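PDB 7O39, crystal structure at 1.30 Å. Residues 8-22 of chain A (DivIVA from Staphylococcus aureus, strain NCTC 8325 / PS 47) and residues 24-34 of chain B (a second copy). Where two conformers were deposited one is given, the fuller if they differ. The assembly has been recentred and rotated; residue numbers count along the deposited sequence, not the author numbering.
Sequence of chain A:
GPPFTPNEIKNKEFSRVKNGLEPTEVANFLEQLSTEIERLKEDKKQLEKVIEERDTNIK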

# COMPACT_ATOMS: atom_id res chain seq x y z
N GLU A 8 6.85 -5.81 7.46
CA GLU A 8 5.52 -6.24 7.88
C GLU A 8 4.68 -6.65 6.68
O GLU A 8 3.96 -7.66 6.73
CB GLU A 8 4.83 -5.12 8.66
CG GLU A 8 5.28 -4.98 10.12
CD GLU A 8 4.84 -3.67 10.76
OE1 GLU A 8 4.25 -2.82 10.05
OE2 GLU A 8 5.07 -3.48 11.98
N ILE A 9 4.74 -5.87 5.60
CA ILE A 9 3.95 -6.17 4.42
C ILE A 9 4.41 -7.48 3.79
O ILE A 9 3.60 -8.35 3.46
CB ILE A 9 4.02 -5.01 3.42
CG1 ILE A 9 3.31 -3.79 4.00
CG2 ILE A 9 3.45 -5.42 2.06
CD1 ILE A 9 3.50 -2.52 3.20
N LYS A 10 5.72 -7.62 3.60
CA LYS A 10 6.23 -8.78 2.90
C LYS A 10 6.11 -10.05 3.73
O LYS A 10 6.01 -11.15 3.16
CB LYS A 10 7.67 -8.51 2.47
CG LYS A 10 7.77 -7.35 1.48
CD LYS A 10 9.20 -7.07 1.04
CE LYS A 10 9.35 -5.64 0.54
NZ LYS A 10 10.75 -5.15 0.65
N ASN A 11 6.10 -9.94 5.05
CA ASN A 11 6.04 -11.09 5.94
C ASN A 11 4.62 -11.47 6.34
O ASN A 11 4.43 -12.47 7.04
CB ASN A 11 6.85 -10.83 7.21
CG ASN A 11 8.32 -10.66 6.92
OD1 ASN A 11 8.78 -10.96 5.82
ND2 ASN A 11 9.07 -10.17 7.91
N LYS A 12 3.62 -10.69 5.93
CA LYS A 12 2.24 -11.02 6.24
C LYS A 12 1.92 -12.41 5.70
O LYS A 12 2.23 -12.72 4.55
CB LYS A 12 1.33 -9.98 5.59
CG LYS A 12 -0.15 -10.24 5.65
CD LYS A 12 -0.71 -9.90 7.00
CE LYS A 12 -2.19 -10.18 7.06
NZ LYS A 12 -2.66 -9.99 8.45
N GLU A 13 1.31 -13.24 6.53
CA GLU A 13 0.94 -14.59 6.16
C GLU A 13 -0.55 -14.67 5.84
O GLU A 13 -1.37 -13.97 6.44
CB GLU A 13 1.26 -15.56 7.30
CG GLU A 13 2.73 -15.59 7.69
CD GLU A 13 3.16 -16.93 8.25
OE1 GLU A 13 2.28 -17.74 8.62
OE2 GLU A 13 4.38 -17.17 8.33
N PHE A 14 -0.88 -15.52 4.88
CA PHE A 14 -2.26 -15.78 4.49
C PHE A 14 -2.51 -17.28 4.52
O PHE A 14 -1.64 -18.09 4.19
CB PHE A 14 -2.54 -15.25 3.09
CG PHE A 14 -2.31 -13.77 2.95
CD1 PHE A 14 -3.26 -12.88 3.40
CD2 PHE A 14 -1.15 -13.28 2.38
CE1 PHE A 14 -3.05 -11.52 3.29
CE2 PHE A 14 -0.95 -11.94 2.26
CZ PHE A 14 -1.90 -11.06 2.72
N SER A 15 -3.73 -17.64 4.91
CA SER A 15 -4.10 -19.04 4.88
C SER A 15 -4.19 -19.54 3.44
O SER A 15 -4.40 -18.77 2.50
CB SER A 15 -5.50 -19.24 5.47
OG SER A 15 -5.68 -18.59 6.71
N ARG A 16 -4.02 -20.85 3.28
CA ARG A 16 -4.11 -21.50 1.99
C ARG A 16 -5.43 -22.24 1.90
O ARG A 16 -5.86 -22.87 2.87
CB ARG A 16 -2.98 -22.52 1.81
CG ARG A 16 -1.61 -21.90 1.79
CD ARG A 16 -1.44 -21.04 0.57
NE ARG A 16 -0.05 -20.64 0.38
CZ ARG A 16 0.75 -21.08 -0.59
NH1 ARG A 16 0.33 -21.96 -1.49
NH2 ARG A 16 2.00 -20.63 -0.65
N VAL A 17 -6.06 -22.20 0.73
CA VAL A 17 -7.38 -22.80 0.55
C VAL A 17 -7.41 -23.51 -0.79
O VAL A 17 -6.54 -23.34 -1.64
CB VAL A 17 -8.51 -21.75 0.63
CG1 VAL A 17 -8.63 -21.24 2.05
CG2 VAL A 17 -8.30 -20.61 -0.36
N LYS A 18 -8.49 -24.29 -0.97
CA LYS A 18 -8.62 -25.17 -2.12
C LYS A 18 -8.36 -24.45 -3.43
O LYS A 18 -7.61 -24.94 -4.29
CB LYS A 18 -10.02 -25.77 -2.12
CG LYS A 18 -10.07 -27.07 -2.84
CD LYS A 18 -10.57 -26.88 -4.24
N ASN A 19 -9.05 -23.33 -3.64
CA ASN A 19 -8.90 -22.50 -4.83
C ASN A 19 -8.68 -21.08 -4.33
O ASN A 19 -9.58 -20.47 -3.74
CB ASN A 19 -10.14 -22.57 -5.72
CG ASN A 19 -10.38 -23.97 -6.27
OD1 ASN A 19 -11.32 -24.66 -5.85
ND2 ASN A 19 -9.54 -24.40 -7.20
N GLY A 20 -7.48 -20.57 -4.52
CA GLY A 20 -7.20 -19.25 -4.01
C GLY A 20 -6.35 -18.47 -4.97
O GLY A 20 -6.19 -18.83 -6.13
N LEU A 21 -5.79 -17.37 -4.47
CA LEU A 21 -5.03 -16.46 -5.31
C LEU A 21 -3.59 -16.96 -5.49
O LEU A 21 -2.98 -17.50 -4.57
CB LEU A 21 -5.00 -15.08 -4.67
CG LEU A 21 -6.36 -14.49 -4.25
CD1 LEU A 21 -6.13 -13.08 -3.70
CD2 LEU A 21 -7.36 -14.48 -5.40
N GLU A 22 -3.07 -16.77 -6.69
CA GLU A 22 -1.69 -17.13 -7.01
C GLU A 22 -0.72 -16.44 -6.05
O GLU A 22 -0.66 -15.20 -6.02
CB GLU A 22 -1.41 -16.71 -8.45
CG GLU A 22 -0.44 -17.61 -9.18
CD GLU A 22 0.91 -17.66 -8.51
OE1 GLU A 22 1.50 -16.59 -8.27
OE2 GLU A 22 1.40 -18.77 -8.24
N THR B 24 -10.29 -13.53 0.50
CA THR B 24 -10.84 -12.46 1.32
C THR B 24 -9.78 -11.89 2.27
O THR B 24 -9.72 -10.67 2.48
CB THR B 24 -12.08 -12.96 2.06
OG1 THR B 24 -13.04 -13.38 1.10
CG2 THR B 24 -12.69 -11.86 2.93
N GLU B 25 -8.93 -12.75 2.84
CA GLU B 25 -7.82 -12.25 3.66
C GLU B 25 -6.93 -11.31 2.86
O GLU B 25 -6.53 -10.24 3.36
CB GLU B 25 -6.97 -13.40 4.21
CG GLU B 25 -7.64 -14.32 5.21
CD GLU B 25 -6.77 -15.52 5.60
OE1 GLU B 25 -5.54 -15.48 5.34
OE2 GLU B 25 -7.31 -16.49 6.17
N VAL B 26 -6.62 -11.67 1.62
CA VAL B 26 -5.79 -10.80 0.79
C VAL B 26 -6.52 -9.49 0.52
O VAL B 26 -5.96 -8.40 0.66
CB VAL B 26 -5.38 -11.52 -0.50
CG1 VAL B 26 -4.67 -10.56 -1.44
CG2 VAL B 26 -4.47 -12.70 -0.18
N ALA B 27 -7.79 -9.57 0.13
CA ALA B 27 -8.54 -8.35 -0.16
C ALA B 27 -8.57 -7.42 1.05
O ALA B 27 -8.44 -6.20 0.90
CB ALA B 27 -9.97 -8.71 -0.57
N ASN B 28 -8.76 -7.97 2.25
CA ASN B 28 -8.84 -7.11 3.44
C ASN B 28 -7.51 -6.42 3.69
O ASN B 28 -7.47 -5.25 4.10
CB ASN B 28 -9.24 -7.94 4.65
CG ASN B 28 -10.67 -8.43 4.58
OD1 ASN B 28 -11.49 -7.88 3.85
ND2 ASN B 28 -10.97 -9.46 5.35
N PHE B 29 -6.40 -7.11 3.46
CA PHE B 29 -5.09 -6.48 3.62
C PHE B 29 -4.85 -5.42 2.55
O PHE B 29 -4.33 -4.34 2.85
CB PHE B 29 -4.00 -7.54 3.60
CG PHE B 29 -2.66 -7.06 4.06
CD1 PHE B 29 -2.50 -6.46 5.29
CD2 PHE B 29 -1.54 -7.22 3.26
CE1 PHE B 29 -1.25 -6.03 5.71
CE2 PHE B 29 -0.30 -6.82 3.69
CZ PHE B 29 -0.16 -6.22 4.90
N LEU B 30 -5.25 -5.70 1.32
CA LEU B 30 -5.11 -4.70 0.26
C LEU B 30 -5.92 -3.45 0.58
O LEU B 30 -5.48 -2.33 0.27
CB LEU B 30 -5.53 -5.28 -1.08
CG LEU B 30 -4.62 -6.37 -1.64
CD1 LEU B 30 -5.21 -6.88 -2.94
CD2 LEU B 30 -3.21 -5.86 -1.85
N GLU B 31 -7.10 -3.61 1.19
CA GLU B 31 -7.89 -2.44 1.59
C GLU B 31 -7.13 -1.60 2.61
O GLU B 31 -7.12 -0.37 2.52
CB GLU B 31 -9.24 -2.88 2.16
CG GLU B 31 -10.11 -1.71 2.65
CD GLU B 31 -11.40 -2.14 3.34
OE1 GLU B 31 -11.49 -3.30 3.80
OE2 GLU B 31 -12.32 -1.31 3.44
N GLN B 32 -6.46 -2.24 3.57
CA GLN B 32 -5.67 -1.50 4.55
C GLN B 32 -4.54 -0.74 3.88
O GLN B 32 -4.27 0.41 4.24
CB GLN B 32 -5.15 -2.44 5.64
CG GLN B 32 -6.25 -3.01 6.52
CD GLN B 32 -5.73 -3.96 7.57
OE1 GLN B 32 -4.88 -4.80 7.29
NE2 GLN B 32 -6.29 -3.88 8.76
N LEU B 33 -3.87 -1.37 2.91
CA LEU B 33 -2.75 -0.71 2.25
C LEU B 33 -3.24 0.44 1.38
O LEU B 33 -2.60 1.50 1.34
CB LEU B 33 -1.96 -1.72 1.43
CG LEU B 33 -1.26 -2.80 2.26
CD1 LEU B 33 -0.48 -3.75 1.35
CD2 LEU B 33 -0.33 -2.22 3.32
N SER B 34 -4.35 0.26 0.67
CA SER B 34 -4.90 1.34 -0.13
C SER B 34 -5.26 2.52 0.76
O SER B 34 -5.01 3.68 0.40
CB SER B 34 -6.11 0.85 -0.91
OG SER B 34 -6.70 1.93 -1.61
O HOH W 1 -4.17 -13.44 6.84

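How does a loop on chain A hold the chain B helix through polar contacts? The work falls to the carboxylate of Glu B25, which takes a separate hydrogen bond from Ser A15 on each oxygen. The backbone N of Ser A15 donates to Glu B25 OE1 at 2.9 Å, with a nearly straight N-H...O angle of 165°, and the hydroxyl OG of Ser A15 donates to Glu B25 OE2 at 2.7 Å. Main chain and side chain of one residue thus grip both ends of one carboxylate. The m, t rotamer of Glu B25 carries that group out to the loop, where OE1 also lies 3.4 Å from CA of Phe A14.

Is water part of this polar cluster? Water 1 donates to both chains, to O of Glu A13 at 2.9 Å and to OE1 of Glu B25 at 2.9 Å. It therefore bridges a loop carbonyl and a carboxylate oxygen, two acceptors that could not hydrogen-bond to each other directly. Glu B25 OE1 in this way accepts from both the water and the amide of Ser A15.

What do the two phenylalanine rings offer their neighbours? Each presents a face to an aliphatic carbon of the other chain. CG2 of Val B26 sits 3.8 Å from the centroid of the Phe A14 ring, 13° off its normal, while CG of Lys A12 lies 4.0 Å from the centroid of the Phe B29 ring, 11° off its normal. Both are CH-pi contacts, and in the second it is the aliphatic part of a lysine, not its charged end, that covers the ring. The rings also meet each other, CZ of Phe A14 lying 3.9 Å from CD2 of Phe B29; that carbon approaches the edge of the Phe A14 ring, near its plane. At the edge of the Phe B29 ring, CA of Ile A9 is 4.1 Å from CZ.

Which apolar side chains extend the packing beyond the rings? Leu A21, from the strand, brings CD1 to 3.6 Å from CB of Val B26, so this valine is contacted by both Leu A21 and Phe A14. Farther along the helix, CD1 of Ile A9 meets CD2 of Leu B33 at 3.8 Å. Val B26, Phe B29 and Leu B33 are spaced three and four residues apart, as suits one side of a helix, and all three direct their CA-to-CB bonds toward chain A.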